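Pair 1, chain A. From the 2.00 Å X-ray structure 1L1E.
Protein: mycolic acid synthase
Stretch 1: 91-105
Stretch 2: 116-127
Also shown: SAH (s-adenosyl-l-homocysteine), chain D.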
# COMPACT_ATOMS: atom_id res chain seq x y z
N VAL A 91 -11.22 -5.89 10.16
CA VAL A 91 -10.19 -5.93 11.19
C VAL A 91 -8.94 -5.42 10.48
O VAL A 91 -8.62 -5.86 9.37
CB VAL A 91 -9.91 -7.37 11.70
CG1 VAL A 91 -8.79 -7.34 12.74
CG2 VAL A 91 -11.16 -7.96 12.32
N GLY A 92 -8.24 -4.48 11.10
CA GLY A 92 -7.05 -3.95 10.48
C GLY A 92 -5.85 -3.94 11.40
O GLY A 92 -5.98 -3.66 12.60
N LEU A 93 -4.69 -4.26 10.85
CA LEU A 93 -3.46 -4.26 11.63
C LEU A 93 -2.59 -3.14 11.11
O LEU A 93 -2.56 -2.87 9.90
CB LEU A 93 -2.72 -5.58 11.47
CG LEU A 93 -3.60 -6.82 11.52
CD1 LEU A 93 -2.76 -8.07 11.27
CD2 LEU A 93 -4.29 -6.86 12.87
N THR A 94 -1.91 -2.47 12.04
CA THR A 94 -1.00 -1.39 11.73
C THR A 94 0.08 -1.34 12.81
O THR A 94 -0.15 -1.81 13.93
CB THR A 94 -1.71 -0.02 11.69
OG1 THR A 94 -0.73 1.02 11.66
CG2 THR A 94 -2.61 0.17 12.94
N LEU A 95 1.24 -0.79 12.46
CA LEU A 95 2.36 -0.63 13.39
C LEU A 95 2.43 0.83 13.84
O LEU A 95 3.30 1.21 14.61
CB LEU A 95 3.69 -0.98 12.70
CG LEU A 95 3.94 -2.42 12.24
CD1 LEU A 95 5.34 -2.55 11.65
CD2 LEU A 95 3.79 -3.36 13.43
N SER A 96 1.49 1.64 13.34
CA SER A 96 1.47 3.05 13.66
C SER A 96 0.50 3.47 14.76
O SER A 96 -0.70 3.28 14.64
CB SER A 96 1.17 3.88 12.40
OG SER A 96 0.84 5.21 12.76
N GLU A 97 1.06 4.06 15.81
CA GLU A 97 0.29 4.53 16.94
C GLU A 97 -0.77 5.53 16.52
O GLU A 97 -1.93 5.43 16.93
CB GLU A 97 1.22 5.19 17.95
CG GLU A 97 1.77 4.22 18.94
CD GLU A 97 0.68 3.67 19.82
OE1 GLU A 97 -0.29 3.11 19.27
OE2 GLU A 97 0.78 3.83 21.05
N ASN A 98 -0.36 6.50 15.71
CA ASN A 98 -1.27 7.54 15.24
C ASN A 98 -2.43 6.98 14.42
O ASN A 98 -3.56 7.45 14.54
CB ASN A 98 -0.49 8.57 14.42
CG ASN A 98 -1.40 9.65 13.84
OD1 ASN A 98 -1.88 9.54 12.70
ND2 ASN A 98 -1.65 10.69 14.63
N GLN A 99 -2.15 5.99 13.58
CA GLN A 99 -3.17 5.38 12.73
C GLN A 99 -4.15 4.53 13.53
O GLN A 99 -5.36 4.60 13.32
CB GLN A 99 -2.51 4.53 11.64
CG GLN A 99 -1.64 5.35 10.68
CD GLN A 99 -0.89 4.51 9.65
OE1 GLN A 99 -0.29 5.06 8.72
NE2 GLN A 99 -0.92 3.20 9.81
N ALA A 100 -3.63 3.74 14.47
CA ALA A 100 -4.51 2.90 15.28
C ALA A 100 -5.52 3.77 16.01
O ALA A 100 -6.72 3.50 15.98
CB ALA A 100 -3.69 2.08 16.27
N GLY A 101 -5.04 4.81 16.67
CA GLY A 101 -5.95 5.69 17.38
C GLY A 101 -6.92 6.36 16.42
O GLY A 101 -8.12 6.41 16.70
N HIS A 102 -6.41 6.88 15.30
CA HIS A 102 -7.27 7.53 14.32
C HIS A 102 -8.34 6.58 13.80
O HIS A 102 -9.51 6.95 13.71
CB HIS A 102 -6.44 8.06 13.15
CG HIS A 102 -7.26 8.73 12.09
ND1 HIS A 102 -7.99 8.03 11.16
CD2 HIS A 102 -7.48 10.04 11.83
CE1 HIS A 102 -8.62 8.87 10.36
NE2 HIS A 102 -8.33 10.10 10.75
N VAL A 103 -7.95 5.35 13.45
CA VAL A 103 -8.93 4.39 12.94
C VAL A 103 -9.97 3.97 13.99
O VAL A 103 -11.12 3.73 13.65
CB VAL A 103 -8.25 3.11 12.38
CG1 VAL A 103 -9.31 2.08 12.01
CG2 VAL A 103 -7.41 3.46 11.15
N GLN A 104 -9.57 3.86 15.25
CA GLN A 104 -10.51 3.46 16.29
C GLN A 104 -11.53 4.59 16.49
O GLN A 104 -12.72 4.34 16.62
CB GLN A 104 -9.78 3.15 17.60
CG GLN A 104 -10.68 2.68 18.75
CD GLN A 104 -11.36 1.34 18.48
OE1 GLN A 104 -12.57 1.28 18.25
NE2 GLN A 104 -10.58 0.27 18.51
N LYS A 105 -11.05 5.83 16.51
CA LYS A 105 -11.96 6.97 16.66
C LYS A 105 -12.94 6.93 15.50
O LYS A 105 -14.15 7.12 15.68
CB LYS A 105 -11.17 8.28 16.65
CG LYS A 105 -12.04 9.52 16.72
CD LYS A 105 -11.21 10.77 16.95
CE LYS A 105 -12.08 12.00 17.18
NZ LYS A 105 -11.28 13.21 17.54
N ARG A 116 -16.13 -3.97 13.77
CA ARG A 116 -14.96 -3.26 13.29
C ARG A 116 -13.88 -3.22 14.34
O ARG A 116 -14.09 -2.74 15.45
CB ARG A 116 -15.36 -1.84 12.85
CG ARG A 116 -16.34 -1.11 13.77
CD ARG A 116 -17.03 0.04 13.03
NE ARG A 116 -17.89 0.86 13.89
CZ ARG A 116 -19.01 0.44 14.48
NH1 ARG A 116 -19.43 -0.81 14.31
NH2 ARG A 116 -19.71 1.27 15.24
N ARG A 117 -12.71 -3.75 13.98
CA ARG A 117 -11.58 -3.79 14.90
C ARG A 117 -10.27 -3.35 14.28
O ARG A 117 -9.98 -3.64 13.13
CB ARG A 117 -11.39 -5.21 15.44
CG ARG A 117 -12.10 -5.53 16.75
CD ARG A 117 -11.38 -6.71 17.41
NE ARG A 117 -11.25 -7.83 16.48
CZ ARG A 117 -10.32 -8.77 16.54
NH1 ARG A 117 -9.39 -8.76 17.49
NH2 ARG A 117 -10.30 -9.73 15.62
N VAL A 118 -9.47 -2.63 15.07
CA VAL A 118 -8.17 -2.16 14.63
C VAL A 118 -7.19 -2.60 15.72
O VAL A 118 -7.49 -2.47 16.91
CB VAL A 118 -8.12 -0.62 14.46
CG1 VAL A 118 -8.31 0.07 15.79
CG2 VAL A 118 -6.80 -0.21 13.83
N LEU A 119 -6.04 -3.13 15.32
CA LEU A 119 -5.07 -3.61 16.29
C LEU A 119 -3.66 -3.10 16.00
O LEU A 119 -3.17 -3.16 14.87
CB LEU A 119 -5.06 -5.14 16.31
CG LEU A 119 -6.39 -5.88 16.48
CD1 LEU A 119 -6.25 -7.30 15.96
CD2 LEU A 119 -6.82 -5.88 17.95
N LEU A 120 -3.01 -2.58 17.04
CA LEU A 120 -1.65 -2.09 16.92
C LEU A 120 -0.70 -3.28 17.07
O LEU A 120 -0.19 -3.54 18.16
CB LEU A 120 -1.36 -1.06 18.01
CG LEU A 120 0.05 -0.50 17.99
CD1 LEU A 120 0.22 0.44 16.80
CD2 LEU A 120 0.33 0.22 19.29
N GLU A 121 -0.49 -4.02 15.98
CA GLU A 121 0.39 -5.19 16.02
C GLU A 121 0.70 -5.63 14.59
O GLU A 121 -0.07 -5.35 13.67
CB GLU A 121 -0.29 -6.34 16.77
CG GLU A 121 -1.37 -7.04 15.95
CD GLU A 121 -2.14 -8.09 16.74
OE1 GLU A 121 -2.85 -8.89 16.10
OE2 GLU A 121 -2.04 -8.10 17.98
N GLY A 122 1.79 -6.37 14.42
CA GLY A 122 2.16 -6.84 13.09
C GLY A 122 1.40 -8.08 12.68
O GLY A 122 0.76 -8.72 13.51
N TRP A 123 1.44 -8.42 11.39
CA TRP A 123 0.75 -9.59 10.89
C TRP A 123 1.30 -10.87 11.53
O TRP A 123 0.65 -11.92 11.51
CB TRP A 123 0.90 -9.68 9.37
CG TRP A 123 2.32 -9.56 8.90
CD1 TRP A 123 2.93 -8.44 8.42
CD2 TRP A 123 3.31 -10.59 8.89
NE1 TRP A 123 4.24 -8.71 8.11
CE2 TRP A 123 4.50 -10.03 8.39
CE3 TRP A 123 3.30 -11.95 9.26
CZ2 TRP A 123 5.68 -10.77 8.25
CZ3 TRP A 123 4.48 -12.69 9.12
CH2 TRP A 123 5.65 -12.09 8.62
N GLU A 124 2.50 -10.77 12.10
CA GLU A 124 3.12 -11.92 12.76
C GLU A 124 2.31 -12.41 13.97
O GLU A 124 2.34 -13.59 14.29
CB GLU A 124 4.53 -11.58 13.23
CG GLU A 124 4.81 -10.11 13.41
CD GLU A 124 4.96 -9.41 12.07
OE1 GLU A 124 5.58 -10.02 11.17
OE2 GLU A 124 4.48 -8.27 11.91
N LYS A 125 1.60 -11.50 14.62
CA LYS A 125 0.82 -11.88 15.80
C LYS A 125 -0.65 -12.19 15.55
O LYS A 125 -1.35 -12.62 16.47
CB LYS A 125 0.92 -10.79 16.86
CG LYS A 125 2.34 -10.53 17.35
CD LYS A 125 2.32 -9.65 18.59
CE LYS A 125 3.72 -9.44 19.14
NZ LYS A 125 3.67 -8.73 20.45
N PHE A 126 -1.12 -11.98 14.33
CA PHE A 126 -2.52 -12.24 14.00
C PHE A 126 -2.75 -13.70 13.60
O PHE A 126 -2.07 -14.22 12.72
CB PHE A 126 -2.97 -11.33 12.87
CG PHE A 126 -4.43 -11.43 12.57
CD1 PHE A 126 -5.35 -10.66 13.26
CD2 PHE A 126 -4.89 -12.32 11.60
CE1 PHE A 126 -6.71 -10.76 13.00
CE2 PHE A 126 -6.25 -12.44 11.34
CZ PHE A 126 -7.16 -11.66 12.04
N ASP A 127 -3.71 -14.35 14.24
CA ASP A 127 -3.98 -15.75 13.94
C ASP A 127 -5.46 -16.09 14.09
O ASP A 127 -5.83 -17.08 14.74
CB ASP A 127 -3.13 -16.62 14.87
CG ASP A 127 -3.02 -18.06 14.40
OD1 ASP A 127 -2.18 -18.79 14.97
OD2 ASP A 127 -3.76 -18.46 13.47
N SAH D . -2.72 0.42 3.27
CA SAH D . -2.78 1.84 3.64
CB SAH D . -1.47 2.29 4.32
CG SAH D . -0.17 2.06 3.53
SD SAH D . 1.31 2.61 4.38
C SAH D . -3.03 2.71 2.40
O SAH D . -3.17 2.14 1.31
OXT SAH D . -3.06 3.94 2.53
C5' SAH D . 1.91 1.04 5.09
C4' SAH D . 1.04 0.45 6.20
O4' SAH D . 1.41 -0.92 6.53
C3' SAH D . 1.14 1.22 7.52
O3' SAH D . -0.18 1.22 8.12
C2' SAH D . 2.11 0.41 8.33
O2' SAH D . 2.04 0.70 9.72
C1' SAH D . 1.70 -0.99 7.95
N9 SAH D . 2.71 -2.03 8.23
C8 SAH D . 4.03 -2.10 7.92
N7 SAH D . 4.67 -3.16 8.29
C5 SAH D . 3.68 -3.90 8.93
C6 SAH D . 3.67 -5.18 9.58
N6 SAH D . 4.76 -5.95 9.68
N1 SAH D . 2.48 -5.62 10.12
C2 SAH D . 1.37 -4.84 10.02
N3 SAH D . 1.26 -3.63 9.43
C4 SAH D . 2.47 -3.21 8.90

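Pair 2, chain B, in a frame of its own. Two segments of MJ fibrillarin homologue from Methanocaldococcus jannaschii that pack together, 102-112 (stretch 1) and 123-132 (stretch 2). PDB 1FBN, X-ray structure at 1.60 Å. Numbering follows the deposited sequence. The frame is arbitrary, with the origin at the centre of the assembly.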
# COMPACT_ATOMS: atom_id res chain seq x y z
N TYR B 102 0.96 3.39 -10.47
CA TYR B 102 1.47 4.74 -10.72
C TYR B 102 2.07 5.22 -9.40
O TYR B 102 1.35 5.36 -8.41
CB TYR B 102 0.34 5.68 -11.13
CG TYR B 102 -0.39 5.27 -12.38
CD1 TYR B 102 0.17 5.49 -13.64
CD2 TYR B 102 -1.64 4.66 -12.31
CE1 TYR B 102 -0.51 5.12 -14.80
CE2 TYR B 102 -2.32 4.29 -13.46
CZ TYR B 102 -1.75 4.52 -14.70
OH TYR B 102 -2.42 4.14 -15.84
N ALA B 103 3.37 5.45 -9.39
CA ALA B 103 4.06 5.90 -8.19
C ALA B 103 4.36 7.40 -8.24
O ALA B 103 5.22 7.84 -9.00
CB ALA B 103 5.35 5.10 -8.00
N ILE B 104 3.65 8.16 -7.41
CA ILE B 104 3.83 9.61 -7.35
C ILE B 104 4.87 10.00 -6.29
O ILE B 104 4.71 9.67 -5.12
CB ILE B 104 2.50 10.34 -7.01
CG1 ILE B 104 1.35 9.80 -7.87
CG2 ILE B 104 2.65 11.85 -7.17
CD1 ILE B 104 1.54 9.96 -9.36
N GLU B 105 5.93 10.68 -6.72
CA GLU B 105 6.99 11.14 -5.81
C GLU B 105 7.36 12.58 -6.14
O GLU B 105 7.51 12.94 -7.31
CB GLU B 105 8.23 10.25 -5.91
CG GLU B 105 8.02 8.78 -5.55
CD GLU B 105 7.48 8.55 -4.15
OE1 GLU B 105 7.58 9.46 -3.29
OE2 GLU B 105 6.95 7.46 -3.89
N TYR B 106 7.53 13.40 -5.11
CA TYR B 106 7.88 14.81 -5.29
C TYR B 106 9.38 15.07 -5.47
O TYR B 106 9.78 15.82 -6.36
CB TYR B 106 7.34 15.64 -4.12
CG TYR B 106 7.65 17.12 -4.25
CD1 TYR B 106 6.87 17.94 -5.05
CD2 TYR B 106 8.76 17.68 -3.60
CE1 TYR B 106 7.18 19.29 -5.22
CE2 TYR B 106 9.08 19.02 -3.76
CZ TYR B 106 8.28 19.82 -4.57
OH TYR B 106 8.60 21.15 -4.75
N ALA B 107 10.19 14.45 -4.62
CA ALA B 107 11.64 14.63 -4.66
C ALA B 107 12.37 13.72 -5.64
O ALA B 107 12.24 12.50 -5.58
CB ALA B 107 12.23 14.46 -3.26
N PRO B 108 13.17 14.31 -6.55
CA PRO B 108 13.94 13.57 -7.55
C PRO B 108 14.84 12.52 -6.91
O PRO B 108 15.06 11.45 -7.48
CB PRO B 108 14.77 14.67 -8.22
CG PRO B 108 13.83 15.82 -8.20
CD PRO B 108 13.28 15.76 -6.79
N ARG B 109 15.35 12.81 -5.71
CA ARG B 109 16.21 11.88 -5.00
C ARG B 109 15.46 10.66 -4.48
O ARG B 109 16.04 9.59 -4.34
CB ARG B 109 16.97 12.58 -3.87
CG ARG B 109 18.07 13.48 -4.39
CD ARG B 109 18.72 14.29 -3.29
NE ARG B 109 20.01 14.81 -3.74
CZ ARG B 109 21.15 14.13 -3.70
NH1 ARG B 109 21.18 12.90 -3.22
NH2 ARG B 109 22.26 14.68 -4.18
N ILE B 110 14.17 10.83 -4.19
CA ILE B 110 13.34 9.71 -3.74
C ILE B 110 12.98 8.87 -4.97
O ILE B 110 13.00 7.64 -4.91
CB ILE B 110 12.05 10.17 -3.02
CG1 ILE B 110 12.40 10.71 -1.63
CG2 ILE B 110 11.08 9.00 -2.88
CD1 ILE B 110 11.19 11.14 -0.85
N MSE B 111 12.68 9.55 -6.08
CA MSE B 111 12.33 8.86 -7.32
C MSE B 111 13.55 8.09 -7.83
O MSE B 111 13.42 7.03 -8.43
CB MSE B 111 11.86 9.86 -8.38
CG MSE B 111 11.25 9.20 -9.62
SE MSE B 111 9.77 8.25 -9.20
CE MSE B 111 8.59 9.52 -9.32
N ARG B 112 14.74 8.63 -7.57
CA ARG B 112 15.98 8.00 -7.99
C ARG B 112 16.13 6.65 -7.28
O ARG B 112 16.46 5.64 -7.90
CB ARG B 112 17.16 8.91 -7.66
CG ARG B 112 18.45 8.56 -8.38
CD ARG B 112 19.56 9.52 -7.97
NE ARG B 112 19.20 10.91 -8.23
CZ ARG B 112 19.79 11.97 -7.66
NH1 ARG B 112 20.77 11.80 -6.78
NH2 ARG B 112 19.38 13.19 -7.96
N ASN B 123 5.64 -2.75 -14.55
CA ASN B 123 4.24 -2.38 -14.33
C ASN B 123 4.14 -1.20 -13.36
O ASN B 123 3.05 -0.72 -13.04
CB ASN B 123 3.39 -3.57 -13.87
CG ASN B 123 3.91 -4.21 -12.61
OD1 ASN B 123 5.11 -4.16 -12.31
ND2 ASN B 123 3.01 -4.83 -11.85
N ILE B 124 5.30 -0.73 -12.89
CA ILE B 124 5.37 0.42 -11.99
C ILE B 124 5.73 1.63 -12.86
O ILE B 124 6.76 1.64 -13.53
CB ILE B 124 6.45 0.25 -10.90
CG1 ILE B 124 6.13 -0.94 -10.00
CG2 ILE B 124 6.52 1.51 -10.05
CD1 ILE B 124 7.12 -1.14 -8.87
N ILE B 125 4.84 2.62 -12.87
CA ILE B 125 5.02 3.83 -13.66
C ILE B 125 5.30 5.04 -12.77
O ILE B 125 4.41 5.54 -12.09
CB ILE B 125 3.80 4.08 -14.56
CG1 ILE B 125 3.68 2.94 -15.57
CG2 ILE B 125 3.91 5.42 -15.28
CD1 ILE B 125 2.43 2.98 -16.37
N PRO B 126 6.56 5.50 -12.76
CA PRO B 126 7.01 6.65 -11.97
C PRO B 126 6.48 7.96 -12.52
O PRO B 126 6.49 8.17 -13.73
CB PRO B 126 8.52 6.58 -12.11
CG PRO B 126 8.70 6.07 -13.49
CD PRO B 126 7.68 4.95 -13.54
N ILE B 127 6.01 8.82 -11.63
CA ILE B 127 5.49 10.12 -12.00
C ILE B 127 5.98 11.16 -10.99
O ILE B 127 5.59 11.11 -9.82
CB ILE B 127 3.94 10.13 -12.03
CG1 ILE B 127 3.43 9.12 -13.07
CG2 ILE B 127 3.43 11.54 -12.33
CD1 ILE B 127 1.94 8.87 -13.00
N LEU B 128 6.86 12.05 -11.43
CA LEU B 128 7.39 13.09 -10.56
C LEU B 128 6.27 14.12 -10.41
O LEU B 128 5.90 14.78 -11.37
CB LEU B 128 8.63 13.74 -11.18
CG LEU B 128 9.53 14.54 -10.23
CD1 LEU B 128 10.29 13.59 -9.33
CD2 LEU B 128 10.50 15.40 -11.03
N GLY B 129 5.70 14.22 -9.21
CA GLY B 129 4.63 15.17 -9.01
C GLY B 129 4.30 15.45 -7.56
O GLY B 129 4.94 14.93 -6.64
N ASP B 130 3.31 16.31 -7.36
CA ASP B 130 2.85 16.71 -6.04
C ASP B 130 1.44 16.14 -5.90
O ASP B 130 0.54 16.51 -6.65
CB ASP B 130 2.82 18.25 -5.97
CG ASP B 130 2.40 18.78 -4.61
OD1 ASP B 130 1.88 18.02 -3.76
OD2 ASP B 130 2.59 20.00 -4.39
N ALA B 131 1.26 15.24 -4.94
CA ALA B 131 -0.04 14.62 -4.72
C ALA B 131 -1.12 15.63 -4.35
O ALA B 131 -2.31 15.33 -4.44
CB ALA B 131 0.05 13.55 -3.65
N ASN B 132 -0.70 16.83 -3.95
CA ASN B 132 -1.64 17.89 -3.58
C ASN B 132 -2.15 18.62 -4.83
O ASN B 132 -3.04 19.48 -4.74
CB ASN B 132 -0.97 18.87 -2.62
CG ASN B 132 -1.96 19.79 -1.94
OD1 ASN B 132 -3.02 19.35 -1.48
ND2 ASN B 132 -1.62 21.07 -1.87

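Pairs 1 and 2 share a strand–turn–helix segment packed beside a second, parallel strand; 14 central residues superpose with an RMSD of 0.8 Å. The strand axes approach to 4.6 Å in both, with 16° between their directions in pair 1 and 26° in pair 2, and the helix runs nearly antiparallel to the second strand, its axis 8.1 Å away in pair 1 and 9.5 Å in pair 2. Three backbone bonds of the ladder match. Gly92(A) N donates to Arg117(A) O (2.8 Å) and Gly92(A) O accepts from Leu119(A) N (2.8 Å); at the equivalent position Ala103(B) N donates to Ile125(B) O (2.9 Å) and Ala103(B) O accepts from Ile127(B) N (2.9 Å). One step on, Leu119(A) O receives Thr94(A) N (3.2 Å) and Ile127(B) O receives Glu105(B) N (3.1 Å). Next, Gly129(B) N donates to Glu105(B) O (2.9 Å); the matching Thr94(A) O and Glu121(A) N are 3.0 Å apart.

On one face of the sheet, Leu93(A) and Ile104(B) put their side-chain centres within 0.4 Å of each other and meet equivalent partners: Leu93(A) CD2 lies 3.7 Å from Leu119(A) CD1, and Ile104(B) CD1 lies 3.6 Å from Ile127(B) CB. Their neighbours differ. Val91(A) CG1 lies over a face of the Arg117(A) guanidinium and 4.1 Å from Leu119(A) CD1; the larger Tyr102(B) meets the matching positions, CE1 to Ile125(B) CD1 at 4.0 Å and CD1 to Ile127(B) CD1 at 3.9 Å.

On the face of Val118(A) and Pro126(B), one matched helix position is filled differently. In pair 1, the small Ala100(A) CB comes within 4.3 Å of Leu120(A) CD1. The position of Ala100(A) is taken in pair 2 by selenomethionine Met111(B), whose longer chain spans the wider gap: its SE is 3.6 Å from Pro126(B) CB, and its CB is 4.2 Å from Leu128(B) CD1. Leu120(A) and Leu128(B) coincide, both with chi1 t and chi2 p.

The N-cap positions also differ. Ser96(A) OG caps the helix by accepting from Gln99(A) N (3.2 Å); Ala107(B) occupies the same N-cap position without a side-chain acceptor. Pair 1 also binds S-adenosyl-L-homocysteine, with Gln99(A) NE2 donating to SAH O3' (2.7 Å), Leu95(A) N to SAH O2' (3.2 Å) and Trp123(A) N to SAH N1 (3.2 Å).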